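PDB 6F3H: exoribonuclease II, mitochondrial from Candida glabrata, which probably degrades RNA from the 3' end as the magnesium-dependent, RNB-family exoribonuclease subunit of the mitochondrial RNA degradosome. Local coordinates for residues 399-404 with 525-530; 427-432 with 479-484; 529-534 with 602-607. The protein carries 1 engineered substitution. One frame throughout, in Å; residues are numbered along the deposited sequence.

Contact 1 of 3, residues 399-404 with 525-530. With MG (magnesium ion), chain E; nucleotides of chain C.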
loop_
_atom_site.group_PDB
_atom_site.type_symbol
_atom_site.label_atom_id
_atom_site.label_comp_id
_atom_site.label_asym_id
_atom_site.label_seq_id
_atom_site.Cartn_x
_atom_site.Cartn_y
_atom_site.Cartn_z
ATOM N N CYS A 399 25.244 6.412 8.797
ATOM C CA CYS A 399 24.163 5.605 8.221
ATOM C C CYS A 399 23.560 4.742 9.320
ATOM O O CYS A 399 24.020 3.628 9.585
ATOM C CB CYS A 399 24.682 4.751 7.076
ATOM S SG CYS A 399 25.311 5.723 5.688
ATOM N N ILE A 400 22.512 5.268 9.948
ATOM C CA ILE A 400 21.906 4.652 11.126
ATOM C C ILE A 400 20.781 3.751 10.641
ATOM O O ILE A 400 19.655 4.202 10.431
ATOM C CB ILE A 400 21.398 5.700 12.095
ATOM C CG1 ILE A 400 22.461 6.767 12.243
ATOM C CG2 ILE A 400 21.035 5.048 13.410
ATOM C CD1 ILE A 400 22.094 7.788 13.215
ATOM N N ASP A 401 21.082 2.465 10.468
ATOM C CA ASP A 401 20.118 1.478 10.023
ATOM C C ASP A 401 20.172 0.334 11.049
ATOM O O ASP A 401 20.941 0.383 12.009
ATOM C CB ASP A 401 20.423 1.093 8.566
ATOM C CG ASP A 401 19.764 1.979 7.557
ATOM O OD1 ASP A 401 18.703 2.596 7.892
ATOM O OD2 ASP A 401 20.279 2.089 6.401
ATOM N N SER A 402 19.299 -0.652 10.875
ATOM C CA SER A 402 19.342 -1.862 11.686
ATOM C C SER A 402 20.429 -2.818 11.206
ATOM O O SER A 402 21.008 -2.669 10.126
ATOM C CB SER A 402 18.003 -2.601 11.655
ATOM O OG SER A 402 17.007 -1.975 12.441
ATOM N N GLU A 403 20.715 -3.804 12.050
ATOM C CA GLU A 403 21.635 -4.866 11.667
ATOM C C GLU A 403 21.100 -5.628 10.464
ATOM O O GLU A 403 21.864 -6.013 9.571
ATOM C CB GLU A 403 21.868 -5.813 12.848
ATOM C CG GLU A 403 23.240 -6.516 12.904
ATOM C CD GLU A 403 23.186 -7.851 13.664
ATOM O OE1 GLU A 403 23.106 -8.920 13.013
ATOM O OE2 GLU A 403 23.215 -7.831 14.915
ATOM N N ASP A 404 19.790 -5.857 10.428
ATOM C CA ASP A 404 19.117 -6.649 9.402
ATOM C C ASP A 404 18.629 -5.821 8.203
ATOM O O ASP A 404 17.541 -6.084 7.689
ATOM C CB ASP A 404 17.950 -7.358 10.074
ATOM C CG ASP A 404 17.105 -6.399 10.906
ATOM O OD1 ASP A 404 16.420 -5.543 10.307
ATOM O OD2 ASP A 404 17.152 -6.472 12.154
ATOM N N VAL A 525 27.462 2.096 12.485
ATOM C CA VAL A 525 26.445 2.557 13.423
ATOM C C VAL A 525 25.142 1.821 13.180
ATOM O O VAL A 525 24.787 1.481 12.049
ATOM C CB VAL A 525 26.205 4.080 13.327
ATOM C CG1 VAL A 525 27.246 4.798 14.104
ATOM C CG2 VAL A 525 26.211 4.533 11.869
ATOM N N THR A 526 24.413 1.630 14.265
ATOM C CA THR A 526 23.092 1.050 14.273
ATOM C C THR A 526 22.252 1.907 15.199
ATOM O O THR A 526 22.785 2.639 16.032
ATOM C CB THR A 526 23.133 -0.388 14.772
ATOM O OG1 THR A 526 23.639 -0.390 16.112
ATOM C CG2 THR A 526 24.042 -1.212 13.907
ATOM N N TYR A 527 20.932 1.825 15.054
ATOM C CA TYR A 527 20.087 2.573 15.968
ATOM C C TYR A 527 20.407 2.212 17.403
ATOM O O TYR A 527 20.358 3.074 18.281
ATOM C CB TYR A 527 18.620 2.310 15.684
ATOM C CG TYR A 527 18.060 2.907 14.401
ATOM C CD1 TYR A 527 17.638 4.233 14.342
ATOM C CD2 TYR A 527 17.859 2.109 13.277
ATOM C CE1 TYR A 527 17.095 4.761 13.177
ATOM C CE2 TYR A 527 17.310 2.621 12.121
ATOM C CZ TYR A 527 16.934 3.942 12.069
ATOM O OH TYR A 527 16.397 4.432 10.900
ATOM N N ASP A 528 20.761 0.948 17.650
ATOM C CA ASP A 528 21.110 0.509 18.998
ATOM C C ASP A 528 22.446 1.076 19.440
ATOM O O ASP A 528 22.545 1.655 20.525
ATOM C CB ASP A 528 21.167 -1.016 19.063
ATOM C CG ASP A 528 19.795 -1.666 19.002
ATOM O OD1 ASP A 528 18.782 -1.003 19.322
ATOM O OD2 ASP A 528 19.743 -2.857 18.637
ATOM N N LYS A 529 23.490 0.918 18.613
ATOM C CA LYS A 529 24.800 1.445 18.979
ATOM C C LYS A 529 24.680 2.904 19.349
ATOM O O LYS A 529 25.050 3.309 20.452
ATOM C CB LYS A 529 25.805 1.264 17.842
ATOM N N VAL A 530 24.059 3.681 18.470
ATOM C CA VAL A 530 23.810 5.096 18.725
ATOM C C VAL A 530 23.092 5.291 20.045
ATOM O O VAL A 530 23.397 6.217 20.804
ATOM C CB VAL A 530 23.016 5.718 17.569
ATOM C CG1 VAL A 530 22.680 7.147 17.889
ATOM C CG2 VAL A 530 23.831 5.646 16.301
HETATM MG MG MG E . 19.287 3.980 6.921
ATOM P P A C 5 12.674 7.443 5.528
ATOM O OP1 A C 5 13.579 8.171 4.611
ATOM O OP2 A C 5 11.370 6.940 5.009
ATOM O "O5'" A C 5 13.479 6.191 6.058
ATOM C "C5'" A C 5 14.725 6.390 6.692
ATOM C "C4'" A C 5 15.171 5.183 7.467
ATOM O "O4'" A C 5 14.245 4.917 8.548
ATOM C "C3'" A C 5 15.235 3.874 6.702
ATOM O "O3'" A C 5 16.430 3.747 5.965
ATOM C "C2'" A C 5 15.120 2.853 7.815
ATOM O "O2'" A C 5 16.352 2.742 8.512
ATOM C "C1'" A C 5 14.103 3.533 8.722
ATOM N N9 A C 5 12.758 3.187 8.290
ATOM C C8 A C 5 11.915 3.854 7.437
ATOM N N7 A C 5 10.782 3.232 7.223
ATOM C C5 A C 5 10.932 2.084 7.979
ATOM C C6 A C 5 10.084 0.999 8.198
ATOM N N6 A C 5 8.870 0.894 7.642
ATOM N N1 A C 5 10.551 0.025 9.018
ATOM C C2 A C 5 11.772 0.140 9.571
ATOM N N3 A C 5 12.669 1.117 9.449
ATOM C C4 A C 5 12.155 2.043 8.631
ATOM P P C C 6 16.379 3.287 4.447
ATOM O OP1 C C 6 17.755 3.316 3.934
ATOM O OP2 C C 6 15.291 4.005 3.763
ATOM O "O5'" C C 6 16.052 1.750 4.562
ATOM C "C5'" C C 6 16.848 0.930 5.402
ATOM C "C4'" C C 6 16.242 -0.440 5.601
ATOM O "O4'" C C 6 15.054 -0.374 6.436
ATOM C "C3'" C C 6 15.745 -1.159 4.368
ATOM O "O3'" C C 6 16.778 -1.689 3.566
ATOM C "C2'" C C 6 14.887 -2.229 4.990
ATOM O "O2'" C C 6 15.735 -3.160 5.623
ATOM C "C1'" C C 6 14.194 -1.435 6.095
ATOM N N1 C C 6 12.866 -0.918 5.660
ATOM C C2 C C 6 11.751 -1.785 5.769
ATOM O O2 C C 6 11.899 -2.912 6.241
ATOM N N3 C C 6 10.505 -1.438 5.388
ATOM C C4 C C 6 10.336 -0.236 4.884
ATOM N N4 C C 6 9.084 0.072 4.529
ATOM C C5 C C 6 11.434 0.680 4.751
ATOM C C6 C C 6 12.664 0.314 5.131
HETATM O O HOH W 1 26.993 2.098 9.268
HETATM O O HOH W 2 19.000 5.647 7.919
HETATM O O HOH W 3 20.652 4.939 5.858
#

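Contact 2 of 3, residues 427-432 with 479-484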
loop_
_atom_site.group_PDB
_atom_site.type_symbol
_atom_site.label_atom_id
_atom_site.label_comp_id
_atom_site.label_asym_id
_atom_site.label_seq_id
_atom_site.Cartn_x
_atom_site.Cartn_y
_atom_site.Cartn_z
ATOM N N HIS A 427 23.070 12.852 2.792
ATOM C CA HIS A 427 23.589 12.202 1.610
ATOM C C HIS A 427 22.692 11.034 1.303
ATOM O O HIS A 427 22.574 10.104 2.101
ATOM C CB HIS A 427 25.023 11.745 1.799
ATOM C CG HIS A 427 25.854 12.757 2.492
ATOM N ND1 HIS A 427 26.233 13.928 1.882
ATOM C CD2 HIS A 427 26.395 12.773 3.731
ATOM C CE1 HIS A 427 26.948 14.637 2.734
ATOM N NE2 HIS A 427 27.068 13.955 3.860
ATOM N N ILE A 428 22.061 11.098 0.158
ATOM C CA ILE A 428 21.126 10.090 -0.272
ATOM C C ILE A 428 21.838 9.293 -1.346
ATOM O O ILE A 428 22.517 9.872 -2.200
ATOM C CB ILE A 428 19.855 10.765 -0.809
ATOM C CG1 ILE A 428 19.120 11.457 0.329
ATOM C CG2 ILE A 428 18.951 9.728 -1.377
ATOM C CD1 ILE A 428 19.194 10.700 1.633
ATOM N N ALA A 429 21.712 7.975 -1.296
ATOM C CA ALA A 429 22.293 7.182 -2.365
ATOM C C ALA A 429 21.775 7.692 -3.705
ATOM O O ALA A 429 20.685 8.271 -3.781
ATOM C CB ALA A 429 21.954 5.711 -2.178
ATOM N N ASP A 430 22.519 7.487 -4.780
ATOM C CA ASP A 430 22.130 8.040 -6.071
ATOM C C ASP A 430 21.927 6.908 -7.060
ATOM O O ASP A 430 22.736 6.693 -7.973
ATOM C CB ASP A 430 23.146 9.043 -6.603
ATOM C CG ASP A 430 22.782 9.521 -7.970
ATOM O OD1 ASP A 430 21.589 9.847 -8.163
ATOM O OD2 ASP A 430 23.670 9.557 -8.845
ATOM N N PRO A 431 20.840 6.170 -6.916
ATOM C CA PRO A 431 20.572 5.132 -7.897
ATOM C C PRO A 431 20.169 5.723 -9.235
ATOM O O PRO A 431 20.400 5.094 -10.274
ATOM C CB PRO A 431 19.467 4.308 -7.234
ATOM C CG PRO A 431 18.751 5.288 -6.385
ATOM C CD PRO A 431 19.733 6.344 -5.969
ATOM N N ALA A 432 19.611 6.936 -9.247
ATOM C CA ALA A 432 19.262 7.563 -10.517
ATOM C C ALA A 432 20.466 7.638 -11.454
ATOM O O ALA A 432 20.304 7.627 -12.678
ATOM C CB ALA A 432 18.671 8.950 -10.265
ATOM N N ALA A 479 25.097 1.289 -5.556
ATOM C CA ALA A 479 24.523 2.547 -5.113
ATOM C C ALA A 479 24.438 2.670 -3.600
ATOM O O ALA A 479 24.317 3.794 -3.096
ATOM C CB ALA A 479 23.129 2.696 -5.733
ATOM N N ASP A 480 24.571 1.559 -2.879
ATOM C CA ASP A 480 24.393 1.538 -1.434
ATOM C C ASP A 480 25.402 2.420 -0.723
ATOM O O ASP A 480 26.598 2.424 -1.047
ATOM C CB ASP A 480 24.524 0.105 -0.908
ATOM C CG ASP A 480 23.194 -0.514 -0.547
ATOM O OD1 ASP A 480 22.370 0.197 0.056
ATOM O OD2 ASP A 480 22.967 -1.706 -0.846
ATOM N N LEU A 481 24.916 3.144 0.280
ATOM C CA LEU A 481 25.822 3.848 1.165
ATOM C C LEU A 481 26.391 2.888 2.199
ATOM O O LEU A 481 26.055 1.702 2.255
ATOM C CB LEU A 481 25.122 4.995 1.879
ATOM C CG LEU A 481 24.479 6.099 1.063
ATOM C CD1 LEU A 481 24.513 7.369 1.872
ATOM C CD2 LEU A 481 25.181 6.309 -0.257
ATOM N N GLY A 482 27.242 3.426 3.058
ATOM C CA GLY A 482 27.681 2.686 4.211
ATOM C C GLY A 482 28.889 1.810 4.009
ATOM O O GLY A 482 29.298 1.136 4.959
ATOM N N LYS A 483 29.484 1.802 2.823
ATOM C CA LYS A 483 30.673 1.000 2.554
ATOM C C LYS A 483 31.936 1.833 2.843
ATOM O O LYS A 483 32.284 2.750 2.085
ATOM C CB LYS A 483 30.587 0.453 1.129
ATOM C CG LYS A 483 29.271 -0.323 0.917
ATOM C CD LYS A 483 29.197 -1.141 -0.377
ATOM C CE LYS A 483 27.856 -1.898 -0.463
ATOM N NZ LYS A 483 27.907 -3.138 -1.306
ATOM N N HIS A 484 32.603 1.516 3.967
ATOM C CA HIS A 484 33.714 2.309 4.519
ATOM C C HIS A 484 34.867 2.426 3.540
ATOM O O HIS A 484 35.287 1.430 2.942
ATOM C CB HIS A 484 34.211 1.690 5.844
ATOM C CG HIS A 484 35.111 2.588 6.677
ATOM N ND1 HIS A 484 34.873 3.937 6.865
ATOM C CD2 HIS A 484 36.209 2.303 7.427
ATOM C CE1 HIS A 484 35.799 4.447 7.658
ATOM N NE2 HIS A 484 36.621 3.476 8.017
#

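Contact 3 of 3, residues 529-534 with 602-607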
loop_
_atom_site.group_PDB
_atom_site.type_symbol
_atom_site.label_atom_id
_atom_site.label_comp_id
_atom_site.label_asym_id
_atom_site.label_seq_id
_atom_site.Cartn_x
_atom_site.Cartn_y
_atom_site.Cartn_z
ATOM N N LYS A 529 23.490 0.918 18.613
ATOM C CA LYS A 529 24.800 1.445 18.979
ATOM C C LYS A 529 24.680 2.904 19.349
ATOM O O LYS A 529 25.050 3.309 20.452
ATOM C CB LYS A 529 25.805 1.264 17.842
ATOM N N VAL A 530 24.059 3.681 18.470
ATOM C CA VAL A 530 23.810 5.096 18.725
ATOM C C VAL A 530 23.092 5.291 20.045
ATOM O O VAL A 530 23.397 6.217 20.804
ATOM C CB VAL A 530 23.016 5.718 17.569
ATOM C CG1 VAL A 530 22.680 7.147 17.889
ATOM C CG2 VAL A 530 23.831 5.646 16.301
ATOM N N ASP A 531 22.080 4.472 20.318
ATOM C CA ASP A 531 21.366 4.684 21.563
ATOM C C ASP A 531 22.279 4.430 22.754
ATOM O O ASP A 531 22.383 5.267 23.660
ATOM C CB ASP A 531 20.131 3.803 21.623
ATOM C CG ASP A 531 18.963 4.391 20.848
ATOM O OD1 ASP A 531 18.756 5.626 20.916
ATOM O OD2 ASP A 531 18.231 3.611 20.191
ATOM N N SER A 532 23.030 3.325 22.724
ATOM C CA SER A 532 23.868 3.037 23.880
ATOM C C SER A 532 24.936 4.103 24.021
ATOM O O SER A 532 25.372 4.415 25.133
ATOM C CB SER A 532 24.448 1.616 23.805
ATOM O OG SER A 532 25.277 1.442 22.686
ATOM N N ILE A 533 25.341 4.683 22.905
ATOM C CA ILE A 533 26.265 5.804 22.933
ATOM C C ILE A 533 25.662 6.989 23.669
ATOM O O ILE A 533 26.312 7.606 24.518
ATOM C CB ILE A 533 26.642 6.176 21.498
ATOM C CG1 ILE A 533 27.589 5.118 20.955
ATOM C CG2 ILE A 533 27.191 7.585 21.433
ATOM C CD1 ILE A 533 27.760 5.198 19.499
ATOM N N LEU A 534 24.416 7.339 23.350
ATOM C CA LEU A 534 23.823 8.521 23.958
ATOM C C LEU A 534 23.376 8.268 25.380
ATOM O O LEU A 534 22.919 9.198 26.055
ATOM C CB LEU A 534 22.632 9.021 23.147
ATOM C CG LEU A 534 22.943 9.310 21.684
ATOM C CD1 LEU A 534 21.668 9.358 20.861
ATOM C CD2 LEU A 534 23.769 10.555 21.506
ATOM N N THR A 602 13.015 5.749 19.875
ATOM C CA THR A 602 14.201 5.957 20.683
ATOM C C THR A 602 14.911 7.225 20.243
ATOM O O THR A 602 14.486 7.915 19.308
ATOM C CB THR A 602 15.137 4.752 20.593
ATOM O OG1 THR A 602 15.731 4.724 19.295
ATOM C CG2 THR A 602 14.392 3.482 20.836
ATOM N N LYS A 603 16.042 7.499 20.901
ATOM C CA LYS A 603 16.834 8.671 20.556
ATOM C C LYS A 603 17.339 8.605 19.124
ATOM O O LYS A 603 17.330 9.618 18.425
ATOM C CB LYS A 603 17.997 8.821 21.524
ATOM C CG LYS A 603 17.615 9.309 22.909
ATOM C CD LYS A 603 18.846 9.835 23.659
ATOM C CE LYS A 603 18.562 10.011 25.151
ATOM N NZ LYS A 603 19.802 10.011 25.983
ATOM N N SER A 604 17.820 7.437 18.672
ATOM C CA SER A 604 18.321 7.352 17.299
ATOM C C SER A 604 17.199 7.419 16.260
ATOM O O SER A 604 17.338 8.108 15.244
ATOM C CB SER A 604 19.176 6.098 17.105
ATOM O OG SER A 604 18.724 4.997 17.843
ATOM N N THR A 605 16.096 6.693 16.465
ATOM C CA THR A 605 14.972 6.806 15.535
ATOM C C THR A 605 14.485 8.242 15.462
ATOM O O THR A 605 14.181 8.755 14.377
ATOM C CB THR A 605 13.826 5.885 15.931
ATOM O OG1 THR A 605 13.186 6.425 17.091
ATOM C CG2 THR A 605 14.349 4.503 16.250
ATOM N N LEU A 606 14.332 8.879 16.622
ATOM C CA LEU A 606 13.913 10.267 16.642
ATOM C C LEU A 606 14.869 11.109 15.828
ATOM O O LEU A 606 14.455 11.964 15.035
ATOM C CB LEU A 606 13.889 10.772 18.077
ATOM C CG LEU A 606 13.948 12.297 18.196
ATOM C CD1 LEU A 606 12.721 12.998 17.591
ATOM C CD2 LEU A 606 14.183 12.701 19.625
ATOM N N LEU A 607 16.157 10.864 16.003
ATOM C CA LEU A 607 17.166 11.622 15.290
ATOM C C LEU A 607 16.974 11.472 13.798
ATOM O O LEU A 607 16.704 12.446 13.089
ATOM C CB LEU A 607 18.539 11.103 15.705
ATOM C CG LEU A 607 19.846 11.773 15.318
ATOM C CD1 LEU A 607 20.916 11.120 16.114
ATOM C CD2 LEU A 607 20.144 11.626 13.830
#

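Contact 1 of 3, residues 399-404 with 525-530
Asp401 OD1 is the best-held polar atom, gripped twice: it binds the magnesium ion at 1.8 Å and accepts a hydrogen bond from O2' of nucleotide A5 of chain C. Asp401 OD2 reaches the metal at 2.2 Å, so the residue chelates it with both oxygens, while two waters and Asp410 supply further ligands. From the 525-530 side comes Tyr527, whose hydroxyl donates to the same O2' over 2.9 Å; O2' lies at the ring edge, near its plane, and links the tyrosine to the metal ligand. One face of the ring is packed from the loop. Ile400 CG2, anti to its backbone N, stands over it, 3.9 Å from the Tyr527 ring centroid and 23° off the normal, in a CH-pi contact displaced toward the rim. Ile400 O also lies over a face, 3.2 Å from Tyr527 CZ. Val530 CG2 packs 4.1 Å from the same Ile400 CG2 methyl. Just before Tyr527, Thr526 is the N-cap of helix 527-534: its chi1 of 61° turns OG1 to accept from Lys529 N at 2.8 Å, along a nearly straight 165° bond. A weak bond from Tyr527 N to Asp401 O joins the backbones. The chemistry implies recognition of ribose beside the metal: the 2'-hydroxyl is read by a donor and an acceptor together, consistent with an enzyme that acts on RNA, and the metal probably keeps Asp401 ionised.

Contact 2 of 3, residues 427-432 with 479-484
His427 lies near the end of strand 421-429, an inner strand of the mixed sheet of the RNB domain, antiparallel to both its neighbours, 410-416 and 488-499; the path of the chain from here illustrates how a strand end is covered by the chain leaving a helix. The imidazole of His427 is turned from 479-484 and held by its own partners: ND1 is paired with Ser492 OG and NE2 with Ser413 OG, on the two neighbouring strands. What His427 offers to the other segment is its carbonyl, with O lying 3.4 Å from Leu481 CD1. Ile428 points to the other side of the sheet, toward Phe493 and Pro699. Ala429 then turns back to the contact and carries much of it. Its CB sits 3.2 Å from Ala479 O, the carbonyl at the close of helix 473-479, and its CA is 3.7 Å from Leu481 CD2. Leu481 thus spreads its two branches along the strand, CD1 at the His427 carbonyl and CD2 at Ala429; a chi1 of -59°, with CG anti to the carbonyl carbon, brings the fork there. Asp430, with CG anti to its backbone N (chi1 176°), adds little to the packing; its OD1 bonds to His713 NE2. Between the two segments the interaction is van der Waals packing, methyl groups against carbonyl oxygens and against each other, small side chains letting the backbones approach closely: Pro431 and Ala479 have their CA atoms only 5.5 Å apart. There the contact finishes, with the Ala479 methyl CB meeting Pro431 CA at 4.1 Å and the proline ring carbon CB at 4.3 Å.

Contact 3 of 3, residues 529-534 with 602-607
The carboxylate of Asp531 reaches from helix 529-534 to the start of helix 603-607, and the two oxygens are met differently. OD2 presents its syn lone pair to Thr602 OG1, which donates over 2.9 Å as the two side chains cross at about a right angle. OD1 is approached from above the carboxylate plane by Ser604 N, at 3.0 Å and 147°. A chi1 of -81°, CG anti to the carbonyl carbon, carries the group across. The threonine hydroxyl has a second task: Thr602 is the N-cap of its helix and forms a capping box with Thr605, in which Thr602 N donates to Thr605 OG1 at 2.9 Å and Thr605 N returns a long, weak bond to Thr602 OG1. Ser604 OG comes within 2.8 Å of Asp531 OD2 but is bonded to Tyr527 O, and Ser604 CB rests 3.7 Å from Val530 CG1. On the other flank Leu534 and Lys603 cross obliquely, CD1 of the leucine 3.8 Å from CB of the extended lysine, whose NZ makes a weak bond to Leu534 O. The helix segments meet steeply, 113° between their directions, with axes 9.1 Å apart. Lys603 NZ stays 6.8 Å from Asp531 OD1, so these two charges are not in contact; rather, a carboxylate at a helix N-terminus, met by an amide and a hydroxyl, would be stabilised as an anion by the helix end.

Contact 1, at the magnesium ion and the RNA, lies between the other two and touches both. Contact 3 is 9 Å away between centres: helix 527-534 serves both, Val530 facing each, and a probable hydrogen bond between Ser604 OG and Tyr527 O, 2.6 Å, links them. Contact 2 lies 16 Å from contact 1, centre to centre, and touches it through Cys399 SG and Leu481 CB at 3.9 Å. The Leu481 side chain is about 8 Å from the metal and that of Ser604 about 10 Å, so both lie around the metal site without reaching it. Contacts 2 and 3 do not meet, their nearest atoms being about 11 Å apart.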